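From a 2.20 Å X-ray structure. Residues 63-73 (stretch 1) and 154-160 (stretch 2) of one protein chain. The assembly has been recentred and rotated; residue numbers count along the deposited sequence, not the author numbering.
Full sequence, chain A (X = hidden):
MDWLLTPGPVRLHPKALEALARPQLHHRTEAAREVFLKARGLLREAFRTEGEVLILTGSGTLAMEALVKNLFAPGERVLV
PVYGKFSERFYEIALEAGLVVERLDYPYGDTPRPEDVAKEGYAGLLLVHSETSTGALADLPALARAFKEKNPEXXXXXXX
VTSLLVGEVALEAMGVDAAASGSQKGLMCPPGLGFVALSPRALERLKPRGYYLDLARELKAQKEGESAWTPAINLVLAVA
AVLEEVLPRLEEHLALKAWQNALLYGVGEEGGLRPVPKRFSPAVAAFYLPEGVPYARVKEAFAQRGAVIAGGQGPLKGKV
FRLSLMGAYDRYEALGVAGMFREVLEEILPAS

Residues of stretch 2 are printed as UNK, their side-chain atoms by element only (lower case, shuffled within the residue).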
# COMPACT_ATOMS: atom_id res chain seq x y z
N ALA A 63 -3.60 -1.45 8.25
CA ALA A 63 -4.87 -0.98 8.81
C ALA A 63 -4.96 -1.30 10.31
O ALA A 63 -5.52 -0.52 11.08
CB ALA A 63 -6.05 -1.62 8.06
N MET A 64 -4.41 -2.45 10.70
CA MET A 64 -4.41 -2.87 12.11
C MET A 64 -3.55 -1.92 12.94
O MET A 64 -3.96 -1.50 14.02
CB MET A 64 -3.88 -4.29 12.25
CG MET A 64 -4.82 -5.37 11.74
SD MET A 64 -3.99 -6.97 11.66
CE MET A 64 -3.91 -7.45 13.39
N GLU A 65 -2.38 -1.57 12.41
CA GLU A 65 -1.46 -0.66 13.07
C GLU A 65 -2.04 0.74 13.19
O GLU A 65 -1.89 1.39 14.23
CB GLU A 65 -0.12 -0.59 12.32
CG GLU A 65 0.89 0.37 12.96
CD GLU A 65 2.27 0.29 12.34
OE1 GLU A 65 2.62 -0.76 11.76
OE2 GLU A 65 3.02 1.28 12.44
N ALA A 66 -2.70 1.21 12.13
CA ALA A 66 -3.30 2.54 12.13
C ALA A 66 -4.43 2.65 13.14
O ALA A 66 -4.61 3.70 13.77
CB ALA A 66 -3.81 2.88 10.74
N LEU A 67 -5.19 1.57 13.29
CA LEU A 67 -6.31 1.52 14.23
C LEU A 67 -5.77 1.68 15.65
O LEU A 67 -6.26 2.53 16.40
CB LEU A 67 -7.05 0.18 14.10
CG LEU A 67 -8.30 -0.11 14.95
CD1 LEU A 67 -9.10 -1.20 14.27
CD2 LEU A 67 -7.95 -0.52 16.38
N VAL A 68 -4.77 0.88 15.99
CA VAL A 68 -4.15 0.89 17.31
C VAL A 68 -3.48 2.22 17.66
O VAL A 68 -3.72 2.77 18.73
CB VAL A 68 -3.13 -0.27 17.45
CG1 VAL A 68 -2.39 -0.19 18.79
CG2 VAL A 68 -3.84 -1.61 17.33
N LYS A 69 -2.67 2.72 16.74
CA LYS A 69 -1.94 3.98 16.90
C LYS A 69 -2.84 5.20 17.09
O LYS A 69 -2.54 6.09 17.88
CB LYS A 69 -1.08 4.26 15.66
CG LYS A 69 0.20 3.45 15.49
CD LYS A 69 1.15 3.64 16.63
CE LYS A 69 2.44 2.86 16.46
NZ LYS A 69 2.49 2.08 15.19
N ASN A 70 -3.92 5.25 16.32
CA ASN A 70 -4.83 6.39 16.38
C ASN A 70 -5.93 6.39 17.42
O ASN A 70 -6.68 7.36 17.52
CB ASN A 70 -5.42 6.64 14.99
CG ASN A 70 -4.38 7.14 14.00
OD1 ASN A 70 -4.31 8.33 13.71
ND2 ASN A 70 -3.57 6.23 13.47
N LEU A 71 -6.04 5.31 18.20
CA LEU A 71 -7.06 5.22 19.24
C LEU A 71 -6.48 5.05 20.63
O LEU A 71 -7.19 5.23 21.62
CB LEU A 71 -8.03 4.07 18.95
CG LEU A 71 -9.01 4.32 17.80
CD1 LEU A 71 -9.81 3.07 17.54
CD2 LEU A 71 -9.92 5.49 18.14
N PHE A 72 -5.20 4.71 20.70
CA PHE A 72 -4.53 4.51 21.98
C PHE A 72 -3.22 5.28 22.03
O PHE A 72 -2.42 5.24 21.08
CB PHE A 72 -4.28 3.02 22.22
CG PHE A 72 -5.53 2.18 22.24
CD1 PHE A 72 -5.91 1.45 21.11
CD2 PHE A 72 -6.35 2.15 23.36
CE1 PHE A 72 -7.08 0.69 21.11
CE2 PHE A 72 -7.52 1.39 23.37
CZ PHE A 72 -7.89 0.66 22.24
N ALA A 73 -3.02 6.03 23.11
CA ALA A 73 -1.80 6.81 23.30
C ALA A 73 -0.80 5.96 24.08
O ALA A 73 -1.19 5.01 24.77
CB ALA A 73 -2.11 8.10 24.05
N UNK A 154 -14.03 2.22 27.92
CA UNK A 154 -13.09 1.50 27.07
C UNK A 154 -13.46 1.40 25.61
O UNK A 154 -14.61 1.63 25.21
N UNK A 155 -12.47 1.06 24.79
CA UNK A 155 -12.67 0.91 23.35
C UNK A 155 -12.39 -0.52 22.92
O UNK A 155 -11.47 -1.16 23.43
c UNK A 155 -12.00 3.36 22.65
c UNK A 155 -10.78 4.11 22.14
c UNK A 155 -13.23 3.73 21.83
c UNK A 155 -11.74 1.86 22.58
N UNK A 156 -13.19 -1.02 21.98
CA UNK A 156 -13.02 -2.37 21.46
C UNK A 156 -12.67 -2.30 19.97
O UNK A 156 -13.48 -1.87 19.15
c UNK A 156 -14.30 -3.22 21.64
c UNK A 156 -14.10 -4.62 21.05
c UNK A 156 -14.67 -3.32 23.12
N UNK A 157 -11.42 -2.66 19.66
CA UNK A 157 -10.96 -2.66 18.28
C UNK A 157 -10.98 -4.08 17.75
O UNK A 157 -10.63 -5.02 18.48
N UNK A 158 -11.38 -4.27 16.50
CA UNK A 158 -11.45 -5.62 15.94
C UNK A 158 -10.82 -5.83 14.57
O UNK A 158 -10.81 -4.94 13.72
c UNK A 158 -12.89 -6.09 15.91
N UNK A 159 -10.26 -7.02 14.39
CA UNK A 159 -9.66 -7.43 13.13
C UNK A 159 -10.78 -8.20 12.44
O UNK A 159 -11.14 -9.29 12.88
c UNK A 159 -8.45 -8.35 13.39
c UNK A 159 -7.86 -8.96 12.11
o UNK A 159 -8.57 -9.11 11.09
o UNK A 159 -6.67 -9.32 12.13
N UNK A 160 -11.35 -7.60 11.40
CA UNK A 160 -12.43 -8.23 10.64
C UNK A 160 -11.96 -8.52 9.21
O UNK A 160 -12.77 -8.52 8.27
c UNK A 160 -13.66 -7.32 10.60
c UNK A 160 -14.39 -7.16 11.94
s UNK A 160 -15.79 -6.03 11.77
c UNK A 160 -16.45 -6.03 13.40

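Position 154 has backbone atoms and nothing beyond CA. No atom of it touches stretch 1. It is glycine, G154.

Position 155 carries four carbons, forked at the second. They reach L71 and F72. The fork at the second carbon, not the first, makes this leucine, L155, rather than isoleucine. Its CA-to-CB bond points toward the helix. L155 CD1 lies 3.8 Å from the backbone O of L71 and 4.2 Å from L71 CB. The CB of L155 sits 4.0 Å from CZ of F72, approaching that ring obliquely.

Position 156 has three carbons, one of them carrying the other two. They reach nothing on stretch 1. Branching at the first side-chain carbon identifies valine, V156. Its CA-to-CB bond points away from the helix.

Position 157 again has no side-chain atoms. Its CA is 4.2 Å from CD2 of L67. It is glycine, G157. A CB on G157 would point toward the helix and fall 2.9 Å from L67 CD2, which is a clash. The bare backbone leaves that space to the leucine.

Position 158 has a single side-chain carbon, and its CA-to-CB bond points away from stretch 1. Its backbone O meets L67. It is alanine, A158. The contact comes through the backbone: A158 O is 4.1 Å from CD1 of L67.

Position 159 has two carbons, the second carrying two oxygens. One oxygen meets M64. This short carboxylate is aspartate, D159. Its CA-to-CB bond points sideways, but its end comes nearer to the helix. D159 OD2 is 3.6 Å from CE of M64, a van der Waals contact. OD1 is hydrogen-bonded to a residue just outside the stretches.

Position 160 has an unbranched chain of two carbons, a sulfur and a last carbon. It reaches nothing on stretch 1. This is methionine, M160.

The helix and the strand run nearly antiparallel, at 172°, with their axes 9.5 Å apart at closest approach. By nearest CA atoms, M64 lies across from D159, L67 from G157 and L71 from L155. M64, L67 and L71 recur every three or four residues, so they share one side of the helix. No hydrogen bond crosses between the stretches; packing makes the contact. L155 gives up the most surface, 75 Å² of the 309 Å² buried in all. The helix has its own polar links: K69 NZ forms a salt bridge with E65 OE2 at 2.9 Å, and N70 ND2 donates a hydrogen bond to A66 O at 2.8 Å.

Stretch 2, residues 154-160: GLVGADM
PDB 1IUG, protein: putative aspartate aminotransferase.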